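PDB 1VD3: RNase NGR3 from Nicotiana glutinosa, which probably cleaves single-stranded RNA as a ribonuclease of the T2 family, and binds the nucleotide 2'-UMP in its active-site cleft. Local coordinates for residues A132-R137 with K148-E153; S70-T75 with A115-R120; E153-S158 with V176-D181; N124-L129 with I203-F208. One frame throughout, in Å; residues are numbered along the deposited sequence.

Contact 1: residues A132-R137 with K148-E153; sequences AEITPR and KKAIEE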
loop_
_atom_site.group_PDB
_atom_site.type_symbol
_atom_site.label_atom_id
_atom_site.label_comp_id
_atom_site.label_asym_id
_atom_site.label_seq_id
_atom_site.Cartn_x
_atom_site.Cartn_y
_atom_site.Cartn_z
ATOM N N ALA A 132 -8.207 -12.653 -13.543
ATOM C CA ALA A 132 -9.222 -11.949 -14.323
ATOM C C ALA A 132 -8.647 -11.438 -15.642
ATOM O O ALA A 132 -9.254 -10.599 -16.307
ATOM C CB ALA A 132 -9.789 -10.780 -13.511
ATOM N N GLU A 133 -7.476 -11.950 -16.003
ATOM C CA GLU A 133 -6.785 -11.579 -17.240
ATOM C C GLU A 133 -6.294 -10.137 -17.285
ATOM O O GLU A 133 -6.094 -9.574 -18.361
ATOM C CB GLU A 133 -7.676 -11.845 -18.456
ATOM C CG GLU A 133 -7.985 -13.313 -18.694
ATOM C CD GLU A 133 -8.498 -13.571 -20.097
ATOM O OE1 GLU A 133 -9.532 -12.978 -20.475
ATOM O OE2 GLU A 133 -7.864 -14.365 -20.824
ATOM N N ILE A 134 -6.095 -9.542 -16.116
ATOM C CA ILE A 134 -5.613 -8.172 -16.041
ATOM C C ILE A 134 -4.123 -8.226 -15.730
ATOM O O ILE A 134 -3.721 -8.540 -14.611
ATOM C CB ILE A 134 -6.357 -7.386 -14.939
ATOM C CG1 ILE A 134 -7.856 -7.372 -15.250
ATOM C CG2 ILE A 134 -5.814 -5.969 -14.849
ATOM C CD1 ILE A 134 -8.700 -6.704 -14.192
ATOM N N THR A 135 -3.310 -7.933 -16.740
ATOM C CA THR A 135 -1.865 -7.960 -16.600
ATOM C C THR A 135 -1.243 -6.644 -17.054
ATOM O O THR A 135 -1.820 -5.915 -17.865
ATOM C CB THR A 135 -1.264 -9.120 -17.425
ATOM O OG1 THR A 135 -1.648 -8.980 -18.796
ATOM C CG2 THR A 135 -1.774 -10.460 -16.905
ATOM N N PRO A 136 -0.052 -6.320 -16.528
ATOM C CA PRO A 136 0.654 -5.085 -16.874
ATOM C C PRO A 136 0.910 -4.890 -18.369
ATOM O O PRO A 136 1.339 -5.810 -19.064
ATOM C CB PRO A 136 1.951 -5.199 -16.083
ATOM C CG PRO A 136 1.539 -5.970 -14.881
ATOM C CD PRO A 136 0.672 -7.051 -15.474
ATOM N N ARG A 137 0.641 -3.680 -18.844
ATOM C CA ARG A 137 0.847 -3.304 -20.238
ATOM C C ARG A 137 0.596 -1.802 -20.349
ATOM O O ARG A 137 -0.116 -1.232 -19.527
ATOM C CB ARG A 137 -0.091 -4.095 -21.167
ATOM C CG ARG A 137 -1.582 -3.973 -20.873
ATOM C CD ARG A 137 -2.407 -4.924 -21.751
ATOM N NE ARG A 137 -2.337 -4.584 -23.170
ATOM C CZ ARG A 137 -2.887 -5.303 -24.148
ATOM N NH1 ARG A 137 -3.554 -6.415 -23.871
ATOM N NH2 ARG A 137 -2.770 -4.909 -25.410
ATOM N N LYS A 148 -11.495 -3.459 -9.995
ATOM C CA LYS A 148 -12.108 -3.479 -8.674
ATOM C C LYS A 148 -12.787 -4.817 -8.376
ATOM O O LYS A 148 -12.631 -5.374 -7.286
ATOM C CB LYS A 148 -13.122 -2.335 -8.544
ATOM C CG LYS A 148 -12.481 -0.949 -8.500
ATOM C CD LYS A 148 -13.517 0.170 -8.536
ATOM C CE LYS A 148 -14.445 0.132 -7.334
ATOM N NZ LYS A 148 -13.723 0.329 -6.048
ATOM N N LYS A 149 -13.532 -5.340 -9.345
ATOM C CA LYS A 149 -14.230 -6.607 -9.151
ATOM C C LYS A 149 -13.268 -7.774 -8.994
ATOM O O LYS A 149 -13.509 -8.682 -8.195
ATOM C CB LYS A 149 -15.180 -6.886 -10.317
ATOM C CG LYS A 149 -16.369 -5.945 -10.394
ATOM C CD LYS A 149 -17.348 -6.408 -11.467
ATOM C CE LYS A 149 -18.523 -5.456 -11.605
ATOM N NZ LYS A 149 -18.086 -4.104 -12.054
ATOM N N ALA A 150 -12.181 -7.752 -9.755
ATOM C CA ALA A 150 -11.193 -8.820 -9.687
ATOM C C ALA A 150 -10.570 -8.886 -8.295
ATOM O O ALA A 150 -10.362 -9.970 -7.744
ATOM C CB ALA A 150 -10.113 -8.601 -10.734
ATOM N N ILE A 151 -10.260 -7.725 -7.732
ATOM C CA ILE A 151 -9.672 -7.675 -6.399
ATOM C C ILE A 151 -10.733 -8.083 -5.381
ATOM O O ILE A 151 -10.466 -8.843 -4.448
ATOM C CB ILE A 151 -9.163 -6.249 -6.066
ATOM C CG1 ILE A 151 -7.982 -5.901 -6.977
ATOM C CG2 ILE A 151 -8.763 -6.165 -4.595
ATOM C CD1 ILE A 151 -7.483 -4.486 -6.853
ATOM N N GLU A 152 -11.944 -7.576 -5.577
ATOM C CA GLU A 152 -13.055 -7.866 -4.687
ATOM C C GLU A 152 -13.328 -9.364 -4.586
ATOM O O GLU A 152 -13.569 -9.881 -3.498
ATOM C CB GLU A 152 -14.302 -7.122 -5.171
ATOM C CG GLU A 152 -15.519 -7.277 -4.289
ATOM C CD GLU A 152 -16.622 -6.306 -4.666
ATOM O OE1 GLU A 152 -16.964 -6.228 -5.866
ATOM O OE2 GLU A 152 -17.148 -5.622 -3.765
ATOM N N GLU A 153 -13.281 -10.069 -5.711
ATOM C CA GLU A 153 -13.534 -11.505 -5.679
ATOM C C GLU A 153 -12.448 -12.243 -4.906
ATOM O O GLU A 153 -12.738 -13.178 -4.158
ATOM C CB GLU A 153 -13.620 -12.088 -7.093
ATOM C CG GLU A 153 -13.991 -13.568 -7.084
ATOM C CD GLU A 153 -14.031 -14.189 -8.464
ATOM O OE1 GLU A 153 -12.966 -14.286 -9.112
ATOM O OE2 GLU A 153 -15.132 -14.583 -8.901
#
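Ala132 and Ala150 meet methyl to methyl in a small apolar contact between the turn that follows helix 125-131 and one side of helix 144-155, the next helix in the chain. The two CB atoms, Ala132 CB and Ala150 CB, lie 3.5 Å apart, and the CA atoms of the same pair approach to 5.9 Å, a close approach made by two of the smallest side chains. Ile134 adds a looser touch: its CD1 stands 4.2 Å from Ala150 CB. Its CG1 lies anti to the carbonyl carbon and beside the backbone N (chi1 -60°), and the extended chain beyond it (chi2 176°) carries the terminal methyl to the alanine. Ala150 is thus met by two methyl groups, while Ala132 lies at the exposed margin. The turn owes its shape to a Schellman motif that ends helix 125-131. Glu133, with phi 67°, is its C-prime residue; Ile134 N bonds to Leu129 O and Glu133 N to Lys130 O, and the reversal brings Ile134 back beside the helix it has just left. The contact is plain structural packing away from the nucleotide site. Ala150 and Ile134 both also touch Leu129 of helix 125-131, Ile134 continues onto Ser146 and Ile147 of helix 144-155, and it also touches Phe205 of strand 202-205, so that two successive helices and a late strand converge here.

Contact 2: residues S70-T75 with A115-R120; sequences SDLIST and AALDFR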
loop_
_atom_site.group_PDB
_atom_site.type_symbol
_atom_site.label_atom_id
_atom_site.label_comp_id
_atom_site.label_asym_id
_atom_site.label_seq_id
_atom_site.Cartn_x
_atom_site.Cartn_y
_atom_site.Cartn_z
ATOM N N SER A 70 14.711 -7.491 12.573
ATOM C CA SER A 70 15.928 -7.869 11.862
ATOM C C SER A 70 15.740 -8.919 10.770
ATOM O O SER A 70 16.198 -8.743 9.641
ATOM C CB SER A 70 16.966 -8.386 12.862
ATOM O OG SER A 70 17.187 -7.443 13.891
ATOM N N ASP A 71 15.078 -10.013 11.120
ATOM C CA ASP A 71 14.851 -11.114 10.191
ATOM C C ASP A 71 13.786 -10.854 9.128
ATOM O O ASP A 71 13.615 -11.653 8.209
ATOM C CB ASP A 71 14.504 -12.379 10.980
ATOM C CG ASP A 71 13.250 -12.219 11.818
ATOM O OD1 ASP A 71 13.075 -11.148 12.438
ATOM O OD2 ASP A 71 12.447 -13.170 11.864
ATOM N N LEU A 72 13.074 -9.738 9.254
ATOM C CA LEU A 72 12.034 -9.382 8.295
ATOM C C LEU A 72 12.534 -8.338 7.292
ATOM O O LEU A 72 11.899 -8.105 6.260
ATOM C CB LEU A 72 10.811 -8.820 9.034
ATOM C CG LEU A 72 10.158 -9.715 10.095
ATOM C CD1 LEU A 72 8.965 -8.989 10.696
ATOM C CD2 LEU A 72 9.719 -11.034 9.474
ATOM N N ILE A 73 13.675 -7.722 7.595
ATOM C CA ILE A 73 14.240 -6.680 6.738
ATOM C C ILE A 73 14.439 -7.072 5.275
ATOM O O ILE A 73 14.073 -6.315 4.379
ATOM C CB ILE A 73 15.605 -6.180 7.277
ATOM C CG1 ILE A 73 15.464 -5.692 8.721
ATOM C CG2 ILE A 73 16.122 -5.043 6.396
ATOM C CD1 ILE A 73 14.662 -4.425 8.877
ATOM N N SER A 74 15.026 -8.238 5.021
ATOM C CA SER A 74 15.256 -8.647 3.637
ATOM C C SER A 74 13.945 -8.750 2.861
ATOM O O SER A 74 13.903 -8.442 1.670
ATOM C CB SER A 74 16.009 -9.980 3.575
ATOM O OG SER A 74 15.223 -11.043 4.073
ATOM N N THR A 75 12.879 -9.179 3.534
ATOM C CA THR A 75 11.575 -9.305 2.885
ATOM C C THR A 75 10.976 -7.921 2.679
ATOM O O THR A 75 10.412 -7.626 1.631
ATOM C CB THR A 75 10.591 -10.132 3.737
ATOM O OG1 THR A 75 11.142 -11.432 3.976
ATOM C CG2 THR A 75 9.256 -10.287 3.014
ATOM N N ALA A 115 2.001 -7.815 10.364
ATOM C CA ALA A 115 0.625 -7.659 9.911
ATOM C C ALA A 115 0.609 -7.133 8.478
ATOM O O ALA A 115 -0.086 -7.671 7.623
ATOM C CB ALA A 115 -0.124 -6.696 10.831
ATOM N N ALA A 116 1.380 -6.079 8.222
ATOM C CA ALA A 116 1.446 -5.492 6.889
ATOM C C ALA A 116 1.885 -6.541 5.873
ATOM O O ALA A 116 1.286 -6.683 4.802
ATOM C CB ALA A 116 2.418 -4.318 6.880
ATOM N N LEU A 117 2.941 -7.272 6.212
ATOM C CA LEU A 117 3.454 -8.311 5.331
ATOM C C LEU A 117 2.399 -9.393 5.103
ATOM O O LEU A 117 2.200 -9.848 3.971
ATOM C CB LEU A 117 4.726 -8.932 5.927
ATOM C CG LEU A 117 5.942 -8.004 6.033
ATOM C CD1 LEU A 117 7.057 -8.709 6.788
ATOM C CD2 LEU A 117 6.413 -7.594 4.642
ATOM N N ASP A 118 1.722 -9.802 6.172
ATOM C CA ASP A 118 0.688 -10.830 6.064
ATOM C C ASP A 118 -0.488 -10.394 5.198
ATOM O O ASP A 118 -0.972 -11.159 4.365
ATOM C CB ASP A 118 0.160 -11.231 7.443
ATOM C CG ASP A 118 1.149 -12.073 8.232
ATOM O OD1 ASP A 118 2.139 -12.549 7.637
ATOM O OD2 ASP A 118 0.924 -12.267 9.446
ATOM N N PHE A 119 -0.964 -9.170 5.395
ATOM C CA PHE A 119 -2.090 -8.709 4.599
ATOM C C PHE A 119 -1.739 -8.465 3.141
ATOM O O PHE A 119 -2.602 -8.565 2.272
ATOM C CB PHE A 119 -2.719 -7.470 5.242
ATOM C CG PHE A 119 -3.533 -7.796 6.460
ATOM C CD1 PHE A 119 -3.081 -7.467 7.733
ATOM C CD2 PHE A 119 -4.730 -8.491 6.335
ATOM C CE1 PHE A 119 -3.808 -7.833 8.864
ATOM C CE2 PHE A 119 -5.465 -8.863 7.462
ATOM C CZ PHE A 119 -5.002 -8.533 8.728
ATOM N N ARG A 120 -0.479 -8.148 2.859
ATOM C CA ARG A 120 -0.091 -7.948 1.470
ATOM C C ARG A 120 -0.212 -9.317 0.790
ATOM O O ARG A 120 -0.745 -9.440 -0.317
ATOM C CB ARG A 120 1.357 -7.455 1.354
ATOM C CG ARG A 120 1.694 -6.935 -0.046
ATOM C CD ARG A 120 3.190 -6.903 -0.296
ATOM N NE ARG A 120 3.727 -8.258 -0.390
ATOM C CZ ARG A 120 3.700 -9.004 -1.491
ATOM N NH1 ARG A 120 3.173 -8.529 -2.615
ATOM N NH2 ARG A 120 4.177 -10.239 -1.460
#
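Leu117 projects from helix 109-123 toward Leu72 and Thr75 at the start of helix 73-79, a helix-to-helix contact within the alpha-plus-beta fold of the RNase T2 family. Even its tighter part is no more than ordinary van der Waals packing, and it centres on the buried Leu117, whose two methyls divide the work. Leu117 CD2 meets Thr75 CG2 at 4.2 Å, where the backbones come nearest, with 8.5 Å between Thr75 CA and Leu117 CA. Leu117 CD1 meets Leu72 CD1 at 4.4 Å, so the leucine fork spans one turn of the facing segment. Thr75 presents its methyl rather than its hydroxyl to the leucine. Leu117 also touches Met76 on the same facing helix and Ile42 of strand 41-48, which ties the contact to the central sheet. The other side is looser and partly open to solvent. Leu72 and Thr75 are both partly exposed, and the polar residues at the margin find their partners elsewhere: Asp71 forms a salt bridge with Arg110, and Arg120 one with Asp39. Leu72 also rests on Gln114 and Arg110, about one and two turns before Leu117 on helix 109-123. With CG beside its backbone N (chi1 -57°) and an extended second torsion (chi2 -179°), Leu72 stretches its side chain across the gap, ending in the methyl CD1 that faces Leu117 CD1.

Contact 3: residues E153-S158 with V176-D181; sequences EGVGHS and VYLCVD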
loop_
_atom_site.group_PDB
_atom_site.type_symbol
_atom_site.label_atom_id
_atom_site.label_comp_id
_atom_site.label_asym_id
_atom_site.label_seq_id
_atom_site.Cartn_x
_atom_site.Cartn_y
_atom_site.Cartn_z
ATOM N N GLU A 153 -13.281 -10.069 -5.711
ATOM C CA GLU A 153 -13.534 -11.505 -5.679
ATOM C C GLU A 153 -12.448 -12.243 -4.906
ATOM O O GLU A 153 -12.738 -13.178 -4.158
ATOM C CB GLU A 153 -13.620 -12.088 -7.093
ATOM C CG GLU A 153 -13.991 -13.568 -7.084
ATOM C CD GLU A 153 -14.031 -14.189 -8.464
ATOM O OE1 GLU A 153 -12.966 -14.286 -9.112
ATOM O OE2 GLU A 153 -15.132 -14.583 -8.901
ATOM N N GLY A 154 -11.201 -11.818 -5.088
ATOM C CA GLY A 154 -10.088 -12.460 -4.414
ATOM C C GLY A 154 -9.923 -12.109 -2.946
ATOM O O GLY A 154 -9.385 -12.903 -2.173
ATOM N N VAL A 155 -10.384 -10.927 -2.552
ATOM C CA VAL A 155 -10.265 -10.491 -1.166
ATOM C C VAL A 155 -11.571 -10.633 -0.388
ATOM O O VAL A 155 -11.560 -10.783 0.835
ATOM C CB VAL A 155 -9.793 -9.016 -1.093
ATOM C CG1 VAL A 155 -9.840 -8.518 0.343
ATOM C CG2 VAL A 155 -8.377 -8.898 -1.643
ATOM N N GLY A 156 -12.693 -10.585 -1.096
ATOM C CA GLY A 156 -13.982 -10.703 -0.440
ATOM C C GLY A 156 -14.517 -9.359 0.014
ATOM O O GLY A 156 -15.549 -9.281 0.677
ATOM N N HIS A 157 -13.809 -8.292 -0.343
ATOM C CA HIS A 157 -14.210 -6.936 0.024
ATOM C C HIS A 157 -13.785 -6.008 -1.102
ATOM O O HIS A 157 -12.786 -6.257 -1.773
ATOM C CB HIS A 157 -13.528 -6.517 1.328
ATOM C CG HIS A 157 -13.799 -7.445 2.470
ATOM N ND1 HIS A 157 -14.976 -7.418 3.188
ATOM C CD2 HIS A 157 -13.067 -8.461 2.983
ATOM C CE1 HIS A 157 -14.958 -8.382 4.092
ATOM N NE2 HIS A 157 -13.812 -9.031 3.987
ATOM N N SER A 158 -14.543 -4.940 -1.316
ATOM C CA SER A 158 -14.215 -4.007 -2.383
ATOM C C SER A 158 -13.097 -3.038 -2.010
ATOM O O SER A 158 -13.102 -2.432 -0.934
ATOM C CB SER A 158 -15.462 -3.228 -2.812
ATOM O OG SER A 158 -16.055 -2.562 -1.715
ATOM N N VAL A 176 -3.872 0.962 -3.924
ATOM C CA VAL A 176 -5.066 0.184 -3.639
ATOM C C VAL A 176 -5.300 0.172 -2.142
ATOM O O VAL A 176 -4.423 -0.223 -1.371
ATOM C CB VAL A 176 -4.920 -1.274 -4.132
ATOM C CG1 VAL A 176 -6.177 -2.067 -3.787
ATOM C CG2 VAL A 176 -4.684 -1.288 -5.639
ATOM N N TYR A 177 -6.485 0.615 -1.737
ATOM C CA TYR A 177 -6.841 0.662 -0.326
ATOM C C TYR A 177 -7.826 -0.435 0.037
ATOM O O TYR A 177 -8.834 -0.619 -0.638
ATOM C CB TYR A 177 -7.496 2.004 0.030
ATOM C CG TYR A 177 -6.615 3.229 -0.100
ATOM C CD1 TYR A 177 -6.101 3.610 -1.333
ATOM C CD2 TYR A 177 -6.357 4.045 1.007
ATOM C CE1 TYR A 177 -5.354 4.774 -1.477
ATOM C CE2 TYR A 177 -5.612 5.217 0.876
ATOM C CZ TYR A 177 -5.115 5.574 -0.373
ATOM O OH TYR A 177 -4.382 6.731 -0.533
ATOM N N LEU A 178 -7.528 -1.148 1.116
ATOM C CA LEU A 178 -8.405 -2.190 1.640
ATOM C C LEU A 178 -8.484 -1.898 3.134
ATOM O O LEU A 178 -7.579 -1.277 3.689
ATOM C CB LEU A 178 -7.810 -3.583 1.401
ATOM C CG LEU A 178 -7.886 -4.102 -0.041
ATOM C CD1 LEU A 178 -7.093 -5.388 -0.167
ATOM C CD2 LEU A 178 -9.343 -4.335 -0.422
ATOM N N CYS A 179 -9.561 -2.320 3.786
ATOM C CA CYS A 179 -9.695 -2.073 5.214
ATOM C C CYS A 179 -9.503 -3.331 6.037
ATOM O O CYS A 179 -9.871 -4.425 5.610
ATOM C CB CYS A 179 -11.052 -1.430 5.515
ATOM S SG CYS A 179 -11.083 0.272 4.877
ATOM N N VAL A 180 -8.889 -3.160 7.205
ATOM C CA VAL A 180 -8.623 -4.257 8.128
ATOM C C VAL A 180 -9.221 -3.858 9.474
ATOM O O VAL A 180 -9.186 -2.681 9.843
ATOM C CB VAL A 180 -7.095 -4.487 8.277
ATOM C CG1 VAL A 180 -6.814 -5.539 9.337
ATOM C CG2 VAL A 180 -6.509 -4.913 6.938
ATOM N N ASP A 181 -9.775 -4.818 10.212
ATOM C CA ASP A 181 -10.371 -4.483 11.505
ATOM C C ASP A 181 -9.322 -3.994 12.496
ATOM O O ASP A 181 -8.129 -4.270 12.348
ATOM C CB ASP A 181 -11.117 -5.680 12.097
ATOM C CG ASP A 181 -10.193 -6.662 12.766
ATOM O OD1 ASP A 181 -9.454 -7.369 12.053
ATOM O OD2 ASP A 181 -10.203 -6.716 14.013
#
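Helix 144-155 ends at Val155, and Gly156, with a positive phi of 89°, turns the chain so that residues 156-158 pass beside strand 171-181, Ser158 CA coming within 7.3 Å of Leu178 CA. This is helix-end to sheet packing in the RNase T2 fold, where the long strand 171-181 belongs to the central antiparallel sheet. The backbone angles at the turn are ones that glycine readily adopts. Leu178 carries the contact from the strand. A chi1 of -75° turns the leucine branch away from its own carbonyl carbon, and this swings the branched end toward the helix terminus, where Val155 reaches out to meet it tip to tip. Both valine methyls touch a single leucine methyl: Leu178 CD1 is 4.0 Å from Val155 CG2 and 4.2 Å from Val155 CG1. Pro159 also touches Leu178, and Phe187 of strand 187-188 packs on both Val155 and His157. The imidazole of His157 is engaged away from the leucine, its ND1 hydrogen-bonded to Asp189. One residue along the strand, Cys179 forms a disulfide with Cys190, which links strand 171-181 to the chain just beyond strand 187-188. The second methyl of Leu178 lies against the backbone of the turn instead of a side chain. Leu178 CD2 approaches Ser158 O to 4.2 Å and, at the same distance of 4.2 Å, His157 O, a carbonyl oxygen buried here without a polar partner.

Contact 4: residues N124-L129 with I203-F208; sequences NLLENL and IEFPPF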
loop_
_atom_site.group_PDB
_atom_site.type_symbol
_atom_site.label_atom_id
_atom_site.label_comp_id
_atom_site.label_asym_id
_atom_site.label_seq_id
_atom_site.Cartn_x
_atom_site.Cartn_y
_atom_site.Cartn_z
ATOM N N ASN A 124 -3.134 -10.691 -2.063
ATOM C CA ASN A 124 -2.675 -11.282 -3.323
ATOM C C ASN A 124 -3.203 -10.535 -4.553
ATOM O O ASN A 124 -3.774 -11.144 -5.462
ATOM C CB ASN A 124 -3.150 -12.742 -3.341
ATOM C CG ASN A 124 -2.370 -13.611 -4.302
ATOM O OD1 ASN A 124 -1.143 -13.543 -4.364
ATOM N ND2 ASN A 124 -3.081 -14.457 -5.040
ATOM N N LEU A 125 -2.993 -9.222 -4.592
ATOM C CA LEU A 125 -3.497 -8.394 -5.686
ATOM C C LEU A 125 -3.052 -8.766 -7.099
ATOM O O LEU A 125 -3.882 -8.880 -8.002
ATOM C CB LEU A 125 -3.153 -6.923 -5.433
ATOM C CG LEU A 125 -3.667 -6.282 -4.137
ATOM C CD1 LEU A 125 -3.284 -4.811 -4.131
ATOM C CD2 LEU A 125 -5.180 -6.437 -4.023
ATOM N N LEU A 126 -1.750 -8.930 -7.293
ATOM C CA LEU A 126 -1.213 -9.262 -8.610
ATOM C C LEU A 126 -1.866 -10.507 -9.197
ATOM O O LEU A 126 -2.319 -10.504 -10.344
ATOM C CB LEU A 126 0.302 -9.470 -8.522
ATOM C CG LEU A 126 1.066 -9.602 -9.841
ATOM C CD1 LEU A 126 0.947 -8.310 -10.639
ATOM C CD2 LEU A 126 2.530 -9.909 -9.551
ATOM N N GLU A 127 -1.914 -11.570 -8.401
ATOM C CA GLU A 127 -2.503 -12.829 -8.838
ATOM C C GLU A 127 -4.020 -12.765 -9.001
ATOM O O GLU A 127 -4.586 -13.421 -9.878
ATOM C CB GLU A 127 -2.126 -13.938 -7.859
ATOM C CG GLU A 127 -0.625 -14.154 -7.743
ATOM C CD GLU A 127 0.008 -14.560 -9.062
ATOM O OE1 GLU A 127 -0.363 -15.630 -9.591
ATOM O OE2 GLU A 127 0.873 -13.810 -9.567
ATOM N N ASN A 128 -4.690 -11.987 -8.158
ATOM C CA ASN A 128 -6.135 -11.874 -8.288
ATOM C C ASN A 128 -6.465 -11.207 -9.618
ATOM O O ASN A 128 -7.463 -11.539 -10.261
ATOM C CB ASN A 128 -6.730 -11.070 -7.129
ATOM C CG ASN A 128 -6.947 -11.916 -5.891
ATOM O OD1 ASN A 128 -7.450 -13.038 -5.976
ATOM N ND2 ASN A 128 -6.581 -11.379 -4.730
ATOM N N LEU A 129 -5.614 -10.273 -10.032
ATOM C CA LEU A 129 -5.820 -9.570 -11.292
ATOM C C LEU A 129 -5.542 -10.510 -12.457
ATOM O O LEU A 129 -6.277 -10.517 -13.440
ATOM C CB LEU A 129 -4.911 -8.341 -11.373
ATOM C CG LEU A 129 -5.257 -7.212 -10.395
ATOM C CD1 LEU A 129 -4.147 -6.172 -10.394
ATOM C CD2 LEU A 129 -6.586 -6.582 -10.795
ATOM N N ILE A 203 -8.260 2.727 -17.290
ATOM C CA ILE A 203 -6.964 3.101 -16.745
ATOM C C ILE A 203 -5.833 2.172 -17.162
ATOM O O ILE A 203 -6.060 1.069 -17.656
ATOM C CB ILE A 203 -6.995 3.177 -15.202
ATOM C CG1 ILE A 203 -7.375 1.819 -14.614
ATOM C CG2 ILE A 203 -7.977 4.254 -14.755
ATOM C CD1 ILE A 203 -7.322 1.781 -13.089
ATOM N N GLU A 204 -4.613 2.647 -16.943
ATOM C CA GLU A 204 -3.413 1.908 -17.286
ATOM C C GLU A 204 -2.850 1.146 -16.091
ATOM O O GLU A 204 -2.892 1.621 -14.953
ATOM C CB GLU A 204 -2.363 2.881 -17.816
ATOM C CG GLU A 204 -1.053 2.238 -18.242
ATOM C CD GLU A 204 -0.046 3.268 -18.693
ATOM O OE1 GLU A 204 0.408 4.067 -17.844
ATOM O OE2 GLU A 204 0.285 3.285 -19.898
ATOM N N PHE A 205 -2.338 -0.048 -16.372
ATOM C CA PHE A 205 -1.717 -0.918 -15.374
ATOM C C PHE A 205 -0.325 -1.114 -15.981
ATOM O O PHE A 205 -0.018 -2.170 -16.537
ATOM C CB PHE A 205 -2.493 -2.241 -15.291
ATOM C CG PHE A 205 -1.982 -3.199 -14.252
ATOM C CD1 PHE A 205 -1.309 -2.743 -13.123
ATOM C CD2 PHE A 205 -2.219 -4.566 -14.381
ATOM C CE1 PHE A 205 -0.880 -3.636 -12.137
ATOM C CE2 PHE A 205 -1.796 -5.466 -13.404
ATOM C CZ PHE A 205 -1.126 -4.995 -12.278
ATOM N N PRO A 206 0.531 -0.079 -15.880
ATOM C CA PRO A 206 1.902 -0.027 -16.398
ATOM C C PRO A 206 2.869 -1.128 -15.976
ATOM O O PRO A 206 2.982 -1.465 -14.799
ATOM C CB PRO A 206 2.378 1.359 -15.968
ATOM C CG PRO A 206 1.671 1.554 -14.657
ATOM C CD PRO A 206 0.274 1.071 -14.989
ATOM N N PRO A 207 3.580 -1.712 -16.952
ATOM C CA PRO A 207 4.550 -2.776 -16.683
ATOM C C PRO A 207 5.841 -2.154 -16.145
ATOM O O PRO A 207 6.010 -0.934 -16.183
ATOM C CB PRO A 207 4.752 -3.403 -18.055
ATOM C CG PRO A 207 4.661 -2.199 -18.963
ATOM C CD PRO A 207 3.463 -1.458 -18.401
ATOM N N PHE A 208 6.747 -2.993 -15.650
ATOM C CA PHE A 208 8.019 -2.523 -15.112
ATOM C C PHE A 208 9.129 -2.622 -16.156
ATOM O O PHE A 208 9.141 -3.539 -16.982
ATOM C CB PHE A 208 8.403 -3.342 -13.874
ATOM C CG PHE A 208 8.511 -2.529 -12.612
ATOM C CD1 PHE A 208 7.887 -2.962 -11.448
ATOM C CD2 PHE A 208 9.255 -1.348 -12.580
ATOM C CE1 PHE A 208 8.000 -2.237 -10.263
ATOM C CE2 PHE A 208 9.376 -0.611 -11.399
ATOM C CZ PHE A 208 8.746 -1.059 -10.237
#
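Phe205 is met by two leucines of helix 125-131, and all of the contact between these segments is apolar. Among the aliphatic-to-aromatic touches, Leu129 makes the closer one: its CD1 lies 3.7 Å from Phe205 CZ and also 3.9 Å from Phe205 CE2, the methyl approaching the ring at a slant. Leu126, one turn earlier, sends its CD1 to the ring edge, near the ring plane, 4.2 Å from Phe205 CZ. Both methyls, from successive turns, converge on CZ, the far end of the phenyl group, from directions about a right angle apart. Ile173 of strand 171-181 adds a further apolar touch to Phe205. CG of Phe205 lies anti to the backbone N (chi1 -178°), which extends the ring from segment 203-208 toward the helix, across a backbone separation of 10.4 Å between Leu129 CA and Phe205 CA. As for aromatic contacts, the same ring meets Trp17, with planes at about 50°. Backbone hydrogen bonds hold the strand itself: Phe205 pairs with Arg137, and Glu204 with His171 and Ile173. The arrangement is a small hydrophobic core between helix and strand, in which the C-terminal strand 202-205 is fastened to the alpha-plus-beta body of this RNase T2 fold.

How the contacts relate
Contacts 1 and 4 form one cluster, their centres 7 Å apart: Pro136 N packs against Phe205 CD2 at 3.5 Å, joining the loop of contact 1 to the ring at the heart of contact 4. Contact 3 lies farther along helix 144-155, with Glu153 shared with contact 1 and centres 13 Å apart; it also touches contact 4 through Val176 and Leu125. Contact 2 stands apart, 24 Å from contact 1 between centres, but Phe119 CZ packs on Val180 CG1 of contact 3 at 3.6 Å. Toward the catalytic cleft, the Leu178 side chain is about 13 Å from bound 2'-UMP, and that of Leu117 about 12 Å from that of Glu97, a predicted active-site residue.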